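Local coordinates for protein arginine decarboxylase (Campylobacter jejuni subsp. jejuni, PDB 3NZP) that probably catalyses the pyridoxal-phosphate-dependent decarboxylation of arginine to agmatine, a step of polyamine biosynthesis, at residues L38-P52 with F530-E542. Residues are numbered along the deposited sequence; the frame is centred on the assembly and turned at random.
Sequences LRDDGYKGPLLLRFP and FTHPTEAIISINE. With SO4 (sulfate ion), chain G.
Glu535 OE2 takes the NE of Arg50 at 2.8 Å, and the same guanidinium sends NH2 to Glu535 OE1 at 2.9 Å, a weak second bond. Two bonds join the groups, yet not as a flat pair: OE2 lies near the guanidinium plane, but NE meets that oxygen from above the carboxylate, and the two planes stand 67° apart. Arg50 gets there with its chain extended from CG to NE; Glu535, its CG set between backbone N and carbonyl carbon (chi1 74°), brings the carboxylate across to it. NH1 of Arg50 turns to Glu521 in a second salt bridge and to His329. Glu521 also holds NE2 of His532, whose ring edge faces Arg50 NH2 without bonding it; CD2 of Leu48 packs against CE1 of that ring.

Beneath these side chains, strands 47-50 and 534-540 run parallel. Leu48 N bonds Thr534 O at 2.8 Å, Ala536 N returns to Leu48 O, Arg50 N reaches Ala536 O, and Ile538 N closes the ladder on Arg50 O at 2.8 Å. Leu47, Leu49, Thr534 and Ala536 point to the other face, where CB of Ala536 touches both Leu38 CD1 (3.9 Å) and Leu49 CD2. Farther on, Phe51 lies alongside Ile538, CE1 to CB 3.5 Å.

Strands 330-341 and 545-551 flank this pair in the beta domain beside the cofactor-binding barrel; Arg50's side chain lies about 11 Å from that of cofactor-binding Tyr519. The buried guanidinium is probably kept charged, balanced by Glu535 on the neighbouring strand and Glu521 from a loop.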
# COMPACT_ATOMS: atom_id res chain seq x y z
N LEU B 38 17.24 22.26 10.42
CA LEU B 38 16.03 22.33 9.62
C LEU B 38 14.84 22.75 10.47
O LEU B 38 13.98 23.51 10.02
CB LEU B 38 15.74 20.98 8.95
CG LEU B 38 16.36 20.77 7.55
CD1 LEU B 38 16.28 19.31 7.17
CD2 LEU B 38 15.62 21.63 6.53
N ARG B 39 14.79 22.28 11.72
CA ARG B 39 13.69 22.67 12.59
C ARG B 39 13.82 24.14 12.91
O ARG B 39 12.81 24.83 13.02
CB ARG B 39 13.71 21.87 13.89
CG ARG B 39 13.95 20.41 13.67
CD ARG B 39 13.54 19.62 14.88
NE ARG B 39 12.10 19.40 14.89
CZ ARG B 39 11.32 19.62 15.93
NH1 ARG B 39 11.85 20.06 17.07
NH2 ARG B 39 10.02 19.37 15.84
N ASP B 40 15.05 24.63 13.05
CA ASP B 40 15.25 26.04 13.35
C ASP B 40 14.80 26.90 12.20
O ASP B 40 14.41 28.06 12.40
CB ASP B 40 16.71 26.35 13.67
CG ASP B 40 17.21 25.62 14.89
OD1 ASP B 40 16.38 25.05 15.64
OD2 ASP B 40 18.45 25.61 15.11
N ASP B 41 14.87 26.35 10.99
CA ASP B 41 14.46 27.10 9.82
C ASP B 41 12.94 27.09 9.71
O ASP B 41 12.36 27.68 8.80
CB ASP B 41 15.08 26.51 8.55
CG ASP B 41 16.61 26.53 8.57
OD1 ASP B 41 17.18 27.32 9.35
OD2 ASP B 41 17.23 25.77 7.79
N GLY B 42 12.30 26.41 10.66
CA GLY B 42 10.86 26.35 10.68
C GLY B 42 10.25 25.11 10.06
O GLY B 42 9.08 25.11 9.66
N TYR B 43 11.04 24.05 9.96
CA TYR B 43 10.56 22.81 9.38
C TYR B 43 10.37 21.75 10.46
O TYR B 43 11.26 20.96 10.74
CB TYR B 43 11.55 22.32 8.33
CG TYR B 43 11.67 23.26 7.15
CD1 TYR B 43 10.63 23.40 6.24
CD2 TYR B 43 12.80 24.05 6.99
CE1 TYR B 43 10.71 24.32 5.19
CE2 TYR B 43 12.90 24.98 5.94
CZ TYR B 43 11.85 25.11 5.05
OH TYR B 43 11.92 26.05 4.04
N LYS B 44 9.20 21.77 11.09
CA LYS B 44 8.89 20.80 12.13
C LYS B 44 8.23 19.61 11.46
O LYS B 44 8.16 19.53 10.23
CB LYS B 44 7.94 21.41 13.16
CG LYS B 44 8.59 22.07 14.37
CD LYS B 44 9.51 23.23 14.02
CE LYS B 44 9.68 24.15 15.24
NZ LYS B 44 9.99 23.42 16.51
N GLY B 45 7.73 18.69 12.28
CA GLY B 45 7.07 17.51 11.73
C GLY B 45 8.07 16.51 11.19
O GLY B 45 9.28 16.75 11.25
N PRO B 46 7.61 15.38 10.63
CA PRO B 46 8.51 14.37 10.09
C PRO B 46 9.23 14.84 8.85
O PRO B 46 8.64 15.53 8.01
CB PRO B 46 7.58 13.21 9.80
CG PRO B 46 6.35 13.90 9.34
CD PRO B 46 6.20 15.04 10.34
N LEU B 47 10.50 14.48 8.71
CA LEU B 47 11.22 14.86 7.52
C LEU B 47 12.02 13.72 6.93
O LEU B 47 12.57 12.89 7.64
CB LEU B 47 12.13 16.07 7.75
CG LEU B 47 12.87 16.18 9.07
CD1 LEU B 47 14.13 17.01 8.87
CD2 LEU B 47 11.96 16.85 10.12
N LEU B 48 12.04 13.69 5.60
CA LEU B 48 12.78 12.68 4.88
C LEU B 48 14.07 13.33 4.38
O LEU B 48 14.02 14.33 3.68
CB LEU B 48 11.96 12.18 3.70
CG LEU B 48 12.71 11.17 2.83
CD1 LEU B 48 12.93 9.91 3.64
CD2 LEU B 48 11.92 10.86 1.56
N LEU B 49 15.21 12.77 4.76
CA LEU B 49 16.49 13.32 4.32
C LEU B 49 17.13 12.45 3.25
O LEU B 49 17.11 11.22 3.36
CB LEU B 49 17.46 13.45 5.49
CG LEU B 49 16.93 14.34 6.62
CD1 LEU B 49 17.97 14.48 7.73
CD2 LEU B 49 16.59 15.69 6.04
N ARG B 50 17.67 13.08 2.22
CA ARG B 50 18.34 12.36 1.14
C ARG B 50 19.82 12.73 1.16
O ARG B 50 20.18 13.92 1.20
CB ARG B 50 17.76 12.73 -0.22
CG ARG B 50 16.37 12.23 -0.49
CD ARG B 50 15.97 12.56 -1.94
NE ARG B 50 14.52 12.69 -2.10
CZ ARG B 50 13.65 11.70 -1.93
NH1 ARG B 50 14.07 10.49 -1.60
NH2 ARG B 50 12.35 11.93 -2.09
N PHE B 51 20.67 11.72 1.13
CA PHE B 51 22.11 11.93 1.14
C PHE B 51 22.72 11.45 -0.17
O PHE B 51 23.07 10.27 -0.32
CB PHE B 51 22.73 11.17 2.32
CG PHE B 51 22.34 11.72 3.65
CD1 PHE B 51 22.94 12.87 4.15
CD2 PHE B 51 21.37 11.08 4.43
CE1 PHE B 51 22.60 13.38 5.39
CE2 PHE B 51 21.01 11.58 5.67
CZ PHE B 51 21.63 12.74 6.16
N PRO B 52 22.85 12.35 -1.15
CA PRO B 52 23.42 12.01 -2.45
C PRO B 52 24.71 11.21 -2.33
O PRO B 52 24.94 10.28 -3.09
CB PRO B 52 23.64 13.36 -3.10
CG PRO B 52 22.58 14.20 -2.51
CD PRO B 52 22.61 13.80 -1.06
N PHE B 530 -2.36 12.06 5.38
CA PHE B 530 -1.05 12.54 5.81
C PHE B 530 -0.16 12.53 4.57
O PHE B 530 0.34 11.47 4.16
CB PHE B 530 -0.44 11.63 6.90
CG PHE B 530 -1.12 11.75 8.24
CD1 PHE B 530 -2.07 10.82 8.64
CD2 PHE B 530 -0.84 12.83 9.08
CE1 PHE B 530 -2.74 10.96 9.87
CE2 PHE B 530 -1.51 12.98 10.31
CZ PHE B 530 -2.45 12.04 10.70
N THR B 531 0.04 13.69 3.96
CA THR B 531 0.85 13.78 2.75
C THR B 531 2.34 13.57 2.99
O THR B 531 2.81 13.59 4.12
CB THR B 531 0.67 15.14 2.03
OG1 THR B 531 1.23 16.19 2.83
CG2 THR B 531 -0.81 15.41 1.76
N HIS B 532 3.06 13.37 1.89
CA HIS B 532 4.50 13.14 1.95
C HIS B 532 5.12 14.19 2.89
O HIS B 532 4.79 15.37 2.82
CB HIS B 532 5.08 13.24 0.52
CG HIS B 532 6.52 12.85 0.42
ND1 HIS B 532 7.48 13.28 1.32
CD2 HIS B 532 7.19 12.16 -0.54
CE1 HIS B 532 8.67 12.87 0.92
NE2 HIS B 532 8.52 12.19 -0.21
N PRO B 533 5.98 13.75 3.81
CA PRO B 533 6.61 14.68 4.74
C PRO B 533 7.62 15.58 4.05
O PRO B 533 7.98 15.35 2.91
CB PRO B 533 7.26 13.74 5.77
CG PRO B 533 7.59 12.53 4.97
CD PRO B 533 6.36 12.36 4.11
N THR B 534 8.05 16.63 4.74
CA THR B 534 9.02 17.53 4.14
C THR B 534 10.30 16.76 3.86
O THR B 534 10.75 15.97 4.69
CB THR B 534 9.34 18.70 5.07
OG1 THR B 534 8.18 19.52 5.23
CG2 THR B 534 10.47 19.52 4.51
N GLU B 535 10.88 16.96 2.69
CA GLU B 535 12.12 16.27 2.37
C GLU B 535 13.20 17.29 2.05
O GLU B 535 12.91 18.39 1.58
CB GLU B 535 11.93 15.33 1.19
CG GLU B 535 11.83 16.01 -0.17
CD GLU B 535 11.79 14.99 -1.31
OE1 GLU B 535 10.77 14.24 -1.42
OE2 GLU B 535 12.79 14.93 -2.09
N ALA B 536 14.44 16.94 2.34
CA ALA B 536 15.56 17.84 2.09
C ALA B 536 16.75 17.03 1.62
O ALA B 536 16.94 15.90 2.06
CB ALA B 536 15.91 18.59 3.37
N ILE B 537 17.54 17.62 0.73
CA ILE B 537 18.73 16.95 0.19
C ILE B 537 19.98 17.48 0.88
O ILE B 537 20.31 18.66 0.73
CB ILE B 537 18.85 17.20 -1.29
CG1 ILE B 537 17.57 16.71 -1.96
CG2 ILE B 537 20.11 16.54 -1.84
CD1 ILE B 537 17.48 17.08 -3.41
N ILE B 538 20.68 16.62 1.61
CA ILE B 538 21.88 17.04 2.33
C ILE B 538 23.18 16.75 1.59
O ILE B 538 23.50 15.59 1.31
CB ILE B 538 21.95 16.36 3.71
CG1 ILE B 538 20.61 16.53 4.43
CG2 ILE B 538 23.04 16.98 4.54
CD1 ILE B 538 20.12 17.96 4.44
N SER B 539 23.93 17.80 1.29
CA SER B 539 25.20 17.66 0.60
C SER B 539 26.33 17.71 1.61
O SER B 539 26.28 18.47 2.57
CB SER B 539 25.39 18.79 -0.41
OG SER B 539 26.55 18.57 -1.18
N ILE B 540 27.36 16.91 1.40
CA ILE B 540 28.46 16.89 2.35
C ILE B 540 29.81 17.03 1.66
O ILE B 540 30.02 16.47 0.58
CB ILE B 540 28.45 15.57 3.14
CG1 ILE B 540 27.06 15.31 3.74
CG2 ILE B 540 29.44 15.63 4.27
CD1 ILE B 540 26.96 14.00 4.52
N ASN B 541 30.72 17.79 2.27
CA ASN B 541 32.06 17.98 1.71
C ASN B 541 33.07 18.18 2.83
O ASN B 541 32.75 17.97 4.01
CB ASN B 541 32.09 19.18 0.75
CG ASN B 541 31.88 20.50 1.46
OD1 ASN B 541 31.40 20.54 2.59
ND2 ASN B 541 32.22 21.59 0.79
N GLU B 542 34.29 18.59 2.48
CA GLU B 542 35.34 18.79 3.48
C GLU B 542 35.04 19.94 4.44
O GLU B 542 35.53 19.95 5.57
CB GLU B 542 36.69 19.03 2.80
CG GLU B 542 36.74 20.24 1.87
CD GLU B 542 36.36 19.92 0.43
OE1 GLU B 542 37.14 19.23 -0.25
OE2 GLU B 542 35.28 20.37 -0.02
S SO4 G . 6.77 18.80 15.93
O1 SO4 G . 6.71 17.95 17.14
O2 SO4 G . 5.45 18.80 15.27
O3 SO4 G . 7.77 18.27 14.99
O4 SO4 G . 7.13 20.17 16.32